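Cycloserine biosynthesis protein DcsG (Streptomyces lavendulae, PDB 6JIL) catalyses the ATP-dependent cyclisation of O-ureido-D-serine to the antibiotic D-cycloserine, using magnesium ions as cofactor. Local coordinates at residues 235-240 and 253-258; 96-99 and 104-107; 21-26 and 33-38. All coordinates share one frame; numbering follows the deposited sequence.

Contact 1: residues 235-240 and 253-258; sequences AALAAS and GRVDLV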
loop_
_atom_site.group_PDB
_atom_site.type_symbol
_atom_site.label_atom_id
_atom_site.label_comp_id
_atom_site.label_asym_id
_atom_site.label_seq_id
_atom_site.Cartn_x
_atom_site.Cartn_y
_atom_site.Cartn_z
ATOM N N ALA A 235 -3.131 11.575 10.225
ATOM C CA ALA A 235 -2.233 11.276 11.344
ATOM C C ALA A 235 -1.233 10.228 10.888
ATOM O O ALA A 235 -0.048 10.309 11.208
ATOM C CB ALA A 235 -3.015 10.755 12.538
ATOM N N ALA A 236 -1.724 9.246 10.135
ATOM C CA ALA A 236 -0.880 8.186 9.621
ATOM C C ALA A 236 0.216 8.781 8.735
ATOM O O ALA A 236 1.372 8.366 8.802
ATOM C CB ALA A 236 -1.718 7.194 8.828
ATOM N N LEU A 237 -0.154 9.756 7.906
ATOM C CA LEU A 237 0.799 10.406 7.011
ATOM C C LEU A 237 1.809 11.234 7.801
ATOM O O LEU A 237 3.010 11.199 7.520
ATOM C CB LEU A 237 0.057 11.301 6.007
ATOM C CG LEU A 237 -0.764 10.576 4.930
ATOM C CD1 LEU A 237 -1.612 11.556 4.141
ATOM C CD2 LEU A 237 0.182 9.832 3.998
ATOM N N ALA A 238 1.326 11.979 8.791
ATOM C CA ALA A 238 2.216 12.798 9.599
ATOM C C ALA A 238 3.189 11.897 10.364
ATOM O O ALA A 238 4.363 12.227 10.515
ATOM C CB ALA A 238 1.409 13.663 10.561
ATOM N N ALA A 239 2.702 10.752 10.831
ATOM C CA ALA A 239 3.543 9.817 11.566
ATOM C C ALA A 239 4.647 9.299 10.652
ATOM O O ALA A 239 5.779 9.071 11.093
ATOM C CB ALA A 239 2.710 8.655 12.089
ATOM N N SER A 240 4.309 9.113 9.379
ATOM C CA SER A 240 5.274 8.631 8.393
ATOM C C SER A 240 6.328 9.701 8.130
ATOM O O SER A 240 7.518 9.409 8.056
ATOM C CB SER A 240 4.569 8.283 7.080
ATOM O OG SER A 240 3.579 7.297 7.291
ATOM N N GLY A 253 -0.228 9.622 -1.382
ATOM C CA GLY A 253 -0.311 8.472 -0.512
ATOM C C GLY A 253 -1.754 8.060 -0.384
ATOM O O GLY A 253 -2.654 8.846 -0.650
ATOM N N ARG A 254 -1.978 6.816 0.003
ATOM C CA ARG A 254 -3.324 6.322 0.185
ATOM C C ARG A 254 -3.339 5.624 1.531
ATOM O O ARG A 254 -2.444 4.832 1.837
ATOM C CB ARG A 254 -3.702 5.329 -0.919
ATOM C CG ARG A 254 -5.212 5.120 -1.040
ATOM C CD ARG A 254 -5.596 4.029 -2.049
ATOM N NE ARG A 254 -5.363 2.692 -1.523
ATOM C CZ ARG A 254 -4.414 1.868 -1.958
ATOM N NH1 ARG A 254 -3.604 2.241 -2.940
ATOM N NH2 ARG A 254 -4.268 0.672 -1.401
ATOM N N VAL A 255 -4.345 5.933 2.338
ATOM C CA VAL A 255 -4.483 5.331 3.648
ATOM C C VAL A 255 -5.796 4.579 3.650
ATOM O O VAL A 255 -6.852 5.179 3.455
ATOM C CB VAL A 255 -4.510 6.406 4.741
ATOM C CG1 VAL A 255 -4.574 5.758 6.110
ATOM C CG2 VAL A 255 -3.278 7.286 4.622
ATOM N N ASP A 256 -5.734 3.263 3.850
ATOM C CA ASP A 256 -6.942 2.448 3.862
ATOM C C ASP A 256 -7.439 2.222 5.292
ATOM O O ASP A 256 -6.698 1.751 6.163
ATOM C CB ASP A 256 -6.685 1.120 3.147
ATOM C CG ASP A 256 -6.098 1.319 1.748
ATOM O OD1 ASP A 256 -6.474 2.301 1.060
ATOM O OD2 ASP A 256 -5.263 0.490 1.330
ATOM N N LEU A 257 -8.704 2.567 5.517
ATOM C CA LEU A 257 -9.332 2.460 6.831
ATOM C C LEU A 257 -10.453 1.450 6.927
ATOM O O LEU A 257 -11.180 1.225 5.966
ATOM C CB LEU A 257 -9.902 3.819 7.236
ATOM C CG LEU A 257 -8.989 4.898 7.812
ATOM C CD1 LEU A 257 -7.611 4.810 7.211
ATOM C CD2 LEU A 257 -9.633 6.257 7.564
ATOM N N VAL A 258 -10.591 0.853 8.107
ATOM C CA VAL A 258 -11.660 -0.098 8.382
ATOM C C VAL A 258 -12.320 0.332 9.686
ATOM O O VAL A 258 -11.711 1.037 10.491
ATOM C CB VAL A 258 -11.142 -1.558 8.501
ATOM C CG1 VAL A 258 -10.643 -2.037 7.144
ATOM C CG2 VAL A 258 -10.039 -1.657 9.548
#

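Contact 2: residues 96-99 and 104-107; sequences ADLA and PVIP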
loop_
_atom_site.group_PDB
_atom_site.type_symbol
_atom_site.label_atom_id
_atom_site.label_comp_id
_atom_site.label_asym_id
_atom_site.label_seq_id
_atom_site.Cartn_x
_atom_site.Cartn_y
_atom_site.Cartn_z
ATOM N N ALA A 96 3.516 -0.980 12.859
ATOM C CA ALA A 96 3.964 -0.891 14.248
ATOM C C ALA A 96 4.509 0.505 14.525
ATOM O O ALA A 96 4.390 1.018 15.639
ATOM C CB ALA A 96 5.026 -1.942 14.535
ATOM N N ASP A 97 5.112 1.116 13.511
ATOM C CA ASP A 97 5.643 2.462 13.653
ATOM C C ASP A 97 4.454 3.411 13.778
ATOM O O ASP A 97 4.493 4.376 14.546
ATOM C CB ASP A 97 6.496 2.834 12.439
ATOM C CG ASP A 97 7.788 2.028 12.362
ATOM O OD1 ASP A 97 8.054 1.411 11.306
ATOM O OD2 ASP A 97 8.544 2.018 13.356
ATOM N N LEU A 98 3.390 3.126 13.029
ATOM C CA LEU A 98 2.192 3.954 13.089
ATOM C C LEU A 98 1.577 3.848 14.475
ATOM O O LEU A 98 1.145 4.850 15.043
ATOM C CB LEU A 98 1.161 3.517 12.047
ATOM C CG LEU A 98 1.526 3.806 10.591
ATOM C CD1 LEU A 98 0.377 3.389 9.669
ATOM C CD2 LEU A 98 1.828 5.288 10.435
ATOM N N ALA A 99 1.540 2.633 15.015
ATOM C CA ALA A 99 0.972 2.412 16.335
ATOM C C ALA A 99 1.762 3.166 17.408
ATOM O O ALA A 99 1.180 3.672 18.370
ATOM C CB ALA A 99 0.945 0.923 16.651
ATOM N N PRO A 104 -4.233 4.773 15.218
ATOM C CA PRO A 104 -4.995 3.537 15.423
ATOM C C PRO A 104 -4.852 2.559 14.260
ATOM O O PRO A 104 -5.174 2.883 13.127
ATOM C CB PRO A 104 -6.429 4.040 15.582
ATOM C CG PRO A 104 -6.447 5.249 14.706
ATOM C CD PRO A 104 -5.137 5.922 15.041
ATOM N N VAL A 105 -4.363 1.361 14.547
ATOM C CA VAL A 105 -4.188 0.357 13.511
ATOM C C VAL A 105 -4.816 -0.967 13.915
ATOM O O VAL A 105 -5.131 -1.190 15.078
ATOM C CB VAL A 105 -2.691 0.107 13.211
ATOM C CG1 VAL A 105 -2.009 1.402 12.860
ATOM C CG2 VAL A 105 -2.019 -0.527 14.409
ATOM N N ILE A 106 -4.997 -1.846 12.939
ATOM C CA ILE A 106 -5.561 -3.155 13.199
ATOM C C ILE A 106 -4.540 -3.909 14.035
ATOM O O ILE A 106 -3.353 -3.907 13.706
ATOM C CB ILE A 106 -5.792 -3.943 11.885
ATOM C CG1 ILE A 106 -6.943 -3.312 11.089
ATOM C CG2 ILE A 106 -6.074 -5.410 12.199
ATOM C CD1 ILE A 106 -7.236 -4.010 9.761
ATOM N N PRO A 107 -4.978 -4.526 15.146
ATOM C CA PRO A 107 -4.042 -5.279 15.986
ATOM C C PRO A 107 -3.219 -6.155 15.040
ATOM O O PRO A 107 -3.765 -7.018 14.351
ATOM C CB PRO A 107 -4.975 -6.078 16.890
ATOM C CG PRO A 107 -6.118 -5.120 17.085
ATOM C CD PRO A 107 -6.345 -4.574 15.696
#

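Contact 3: residues 21-26 and 33-38; sequences PLLEAC and AEVCDW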
loop_
_atom_site.group_PDB
_atom_site.type_symbol
_atom_site.label_atom_id
_atom_site.label_comp_id
_atom_site.label_asym_id
_atom_site.label_seq_id
_atom_site.Cartn_x
_atom_site.Cartn_y
_atom_site.Cartn_z
ATOM N N PRO A 21 -5.116 9.124 -16.918
ATOM C CA PRO A 21 -5.400 10.468 -16.410
ATOM C C PRO A 21 -4.156 11.194 -15.870
ATOM O O PRO A 21 -4.053 12.418 -15.974
ATOM C CB PRO A 21 -6.448 10.212 -15.325
ATOM C CG PRO A 21 -6.124 8.830 -14.858
ATOM C CD PRO A 21 -5.836 8.103 -16.132
ATOM N N LEU A 22 -3.216 10.443 -15.302
ATOM C CA LEU A 22 -1.998 11.048 -14.763
ATOM C C LEU A 22 -1.160 11.662 -15.877
ATOM O O LEU A 22 -0.579 12.735 -15.704
ATOM C CB LEU A 22 -1.166 10.013 -13.990
ATOM C CG LEU A 22 0.224 10.465 -13.496
ATOM C CD1 LEU A 22 0.111 11.786 -12.726
ATOM C CD2 LEU A 22 0.842 9.378 -12.611
ATOM N N LEU A 23 -1.103 10.987 -17.021
ATOM C CA LEU A 23 -0.342 11.490 -18.156
ATOM C C LEU A 23 -0.942 12.796 -18.688
ATOM O O LEU A 23 -0.214 13.718 -19.054
ATOM C CB LEU A 23 -0.296 10.446 -19.272
ATOM C CG LEU A 23 0.587 9.213 -19.041
ATOM C CD1 LEU A 23 0.446 8.256 -20.221
ATOM C CD2 LEU A 23 2.039 9.644 -18.890
ATOM N N GLU A 24 -2.267 12.881 -18.734
ATOM C CA GLU A 24 -2.904 14.098 -19.213
ATOM C C GLU A 24 -2.618 15.254 -18.259
ATOM O O GLU A 24 -2.317 16.370 -18.692
ATOM C CB GLU A 24 -4.411 13.895 -19.361
ATOM C CG GLU A 24 -4.778 13.045 -20.561
ATOM C CD GLU A 24 -3.972 13.414 -21.807
ATOM O OE1 GLU A 24 -2.952 12.738 -22.087
ATOM O OE2 GLU A 24 -4.353 14.390 -22.496
ATOM N N ALA A 25 -2.697 14.973 -16.960
ATOM C CA ALA A 25 -2.431 15.976 -15.934
ATOM C C ALA A 25 -0.986 16.453 -16.053
ATOM O O ALA A 25 -0.702 17.645 -15.910
ATOM C CB ALA A 25 -2.676 15.384 -14.548
ATOM N N CYS A 26 -0.074 15.519 -16.307
ATOM C CA CYS A 26 1.334 15.871 -16.456
ATOM C C CYS A 26 1.478 16.825 -17.619
ATOM O O CYS A 26 2.242 17.788 -17.558
ATOM C CB CYS A 26 2.189 14.628 -16.704
ATOM S SG CYS A 26 2.557 13.735 -15.190
ATOM N N ALA A 33 6.446 13.171 -19.398
ATOM C CA ALA A 33 6.570 11.902 -18.699
ATOM C C ALA A 33 6.687 10.732 -19.661
ATOM O O ALA A 33 6.114 10.749 -20.745
ATOM C CB ALA A 33 5.371 11.698 -17.781
ATOM N N GLU A 34 7.460 9.727 -19.265
ATOM C CA GLU A 34 7.618 8.516 -20.060
ATOM C C GLU A 34 7.279 7.338 -19.153
ATOM O O GLU A 34 7.709 7.284 -17.998
ATOM C CB GLU A 34 9.052 8.367 -20.584
ATOM C CG GLU A 34 9.432 9.352 -21.681
ATOM C CD GLU A 34 10.848 9.139 -22.208
ATOM O OE1 GLU A 34 11.334 10.007 -22.968
ATOM O OE2 GLU A 34 11.471 8.107 -21.869
ATOM N N VAL A 35 6.482 6.412 -19.669
ATOM C CA VAL A 35 6.099 5.228 -18.915
ATOM C C VAL A 35 7.231 4.221 -19.109
ATOM O O VAL A 35 7.577 3.886 -20.241
ATOM C CB VAL A 35 4.770 4.644 -19.447
ATOM C CG1 VAL A 35 4.306 3.507 -18.562
ATOM C CG2 VAL A 35 3.718 5.735 -19.505
ATOM N N CYS A 36 7.806 3.745 -18.010
ATOM C CA CYS A 36 8.920 2.800 -18.077
ATOM C C CYS A 36 8.711 1.516 -17.284
ATOM O O CYS A 36 8.239 1.548 -16.150
ATOM C CB CYS A 36 10.198 3.468 -17.566
ATOM S SG CYS A 36 10.621 4.994 -18.390
ATOM N N ASP A 37 9.084 0.390 -17.881
ATOM C CA ASP A 37 8.975 -0.895 -17.216
ATOM C C ASP A 37 10.276 -1.062 -16.432
ATOM O O ASP A 37 11.358 -0.906 -16.994
ATOM C CB ASP A 37 8.821 -2.010 -18.254
ATOM C CG ASP A 37 8.617 -3.370 -17.623
ATOM O OD1 ASP A 37 8.052 -4.255 -18.295
ATOM O OD2 ASP A 37 9.029 -3.563 -16.460
ATOM N N TRP A 38 10.184 -1.368 -15.139
ATOM C CA TRP A 38 11.398 -1.504 -14.347
ATOM C C TRP A 38 12.274 -2.682 -14.764
ATOM O O TRP A 38 13.460 -2.726 -14.415
ATOM C CB TRP A 38 11.080 -1.579 -12.842
ATOM C CG TRP A 38 10.251 -2.752 -12.411
ATOM C CD1 TRP A 38 8.907 -2.915 -12.576
ATOM C CD2 TRP A 38 10.713 -3.917 -11.712
ATOM N NE1 TRP A 38 8.499 -4.104 -12.017
ATOM C CE2 TRP A 38 9.588 -4.740 -11.481
ATOM C CE3 TRP A 38 11.970 -4.344 -11.256
ATOM C CZ2 TRP A 38 9.678 -5.970 -10.814
ATOM C CZ3 TRP A 38 12.061 -5.575 -10.587
ATOM C CH2 TRP A 38 10.920 -6.368 -10.375
#

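Contact 1: residues 235-240 and 253-258
Ala236 opens the contact of helix 227-244 with strand 252-259: its CB points at the strand and lies 4.2 Å from Val255 CG1. Leu237 follows with the other half of the grip. Its CB leaves the helix obliquely, but the branch bends back to the strand, bringing CG to 4.2 Å from Val255 CG2 and CD2 over Gly253, whose CA is 4.7 Å from Leu237 CD2. The two methyls of Val255 are thus shared out, one to each helix residue. With chi1 at -177°, CG1 stands anti to the backbone N and CG2 anti to the carbonyl carbon, which turns both branches to the helix. One turn later Ser240, buried but clear of the strand, folds back on its own helix. Its OG donates to Ala236 O at 2.9 Å, while Ser240 N bonds the same oxygen at 3.1 Å from the opposite face of the carbonyl plane, so two donors grip Ala236 O. Arg254 projects from the far side of the strand. Within a salt bridge its NH2 hydrogen-bonds the syn lone pair of Asp256 OD2 at 2.9 Å, the acceptor tilted 23° from the guanidinium plane, and its NH1 pairs with Glu271, a magnesium ligand. The helix therefore backs a sheet whose other face carries Arg254 and Glu271, both probable active-site residues. Strand 252-259 runs antiparallel between strands 186-192 and 265-271, and Phe191 and Met270 from these strands also touch Leu237.

Contact 2: residues 96-99 and 104-107
Val105, the residue that meets Leu98 and Ala99, is held in place by polar bonds of its neighbours: the backbones of Pro104 and Ile106 both hydrogen-bond to Val267 of strand 265-271. This anchoring lays the loop along the edge of that strand and leaves the valine side chain directed at helix 94-100, while it also packs on the side chain of Val267. The contact itself is apolar and is divided between two methyls. Val105 CG1 comes to 3.9 Å from Leu98 CB, meeting the root of the leucine more closely than its branched end. CG2 lies 4.0 Å from Ala99 CB, nearer the partly open margin of the contact. A chi1 of -55° places CG1 anti to the carbonyl carbon of Val105 and CG2 between that carbon and the backbone N, and this splays the fork across two successive helix residues. The backbones come nearest at Ala99 and Pro104, whose CA atoms are 6.1 Å apart. The chain leaves helix 94-100, doubles back past its last turn and goes on to strand 109-111 of the ATP-grasp nucleotide-binding region. The next residue, Ile106, belongs to the ADP pocket and touches the nucleotide, and its side chain also meets Gln175 and Val178, two ATP-binding residues. On the helix, Asp97 OD1 accepts a hydrogen bond from Trp88 NE1, and Asp97 O is bonded to His101 ND1. Leu98, buried, turns its branched end to Ala239 and Ser240 of helix 227-244.

Contact 3: residues 21-26 and 33-38
Leu23 of helix 19-28 reaches across to Ala33 and Val35 of strand 33-37 with the end of its side chain. Leu23 CB leaves the helix at a slant and stays 6.0 Å from Ala33 CB, short of any close approach. At CG, which sits beside the backbone N because chi1 is -72°, the branch has turned to the strand but is still 4.7 Å from Val35 CG2. The two methyls then part and do the touching. Leu23 CD2 sits between Ala33 CB, at 4.1 Å, and Val35 CG2, at 4.3 Å, while Leu23 CD1 meets of these two only Val35 CG2, at 4.2 Å; the leucine straddles two strand residues on the same face of the sheet. The side chains of Leu23 and Val35 meet nearly at right angles. One helical turn further on, Cys26 points at the strand and adds its SG, 4.3 Å from Ala33 CB; the small alanine is thus covered by two helix residues, where the backbones come nearest. The segment axes pass 9.6 Å apart at 154°, the nearly antiparallel course of a helix in a beta-alpha-beta unit, here strand 4-8, helix 19-28, strand 33-37. Strand 33-37 forms one edge of the four-stranded parallel sheet and is bonded through its backbone to strand 4-8, from which Leu6 touches both Leu23 and Ala33. On another side of the helix, Leu22 and Ala25 pack on helix 285-296. Every contact between helix and strand is made by apolar groups, with no hydrogen bond joining the two segments. Such packing has little directional preference, and the strand's course probably owes more to its backbone bonds with strand 4-8.

How the contacts relate
From the N terminus, contact 3 comes first, bringing strand 33-37, an edge of the parallel sheet, back along helix 19-28. Contact 2 closes the short turn after helix 94-100, and contact 1 closes the connection from helix 227-244 to strand 252-259. The three follow in series; none encloses or crosses another. Contacts 1 and 2 adjoin, their centres 10 Å apart: Leu98 CD2 lies 3.5 Å from Ala236 O, and Ile106 CD1 packs on Val258 CG2 at 3.7 Å, tying the turn at the nucleotide pocket to the antiparallel sheet and its helix. Contact 3 stands apart, about 23 Å from contact 2 and about 11 Å from contact 1 between nearest atoms.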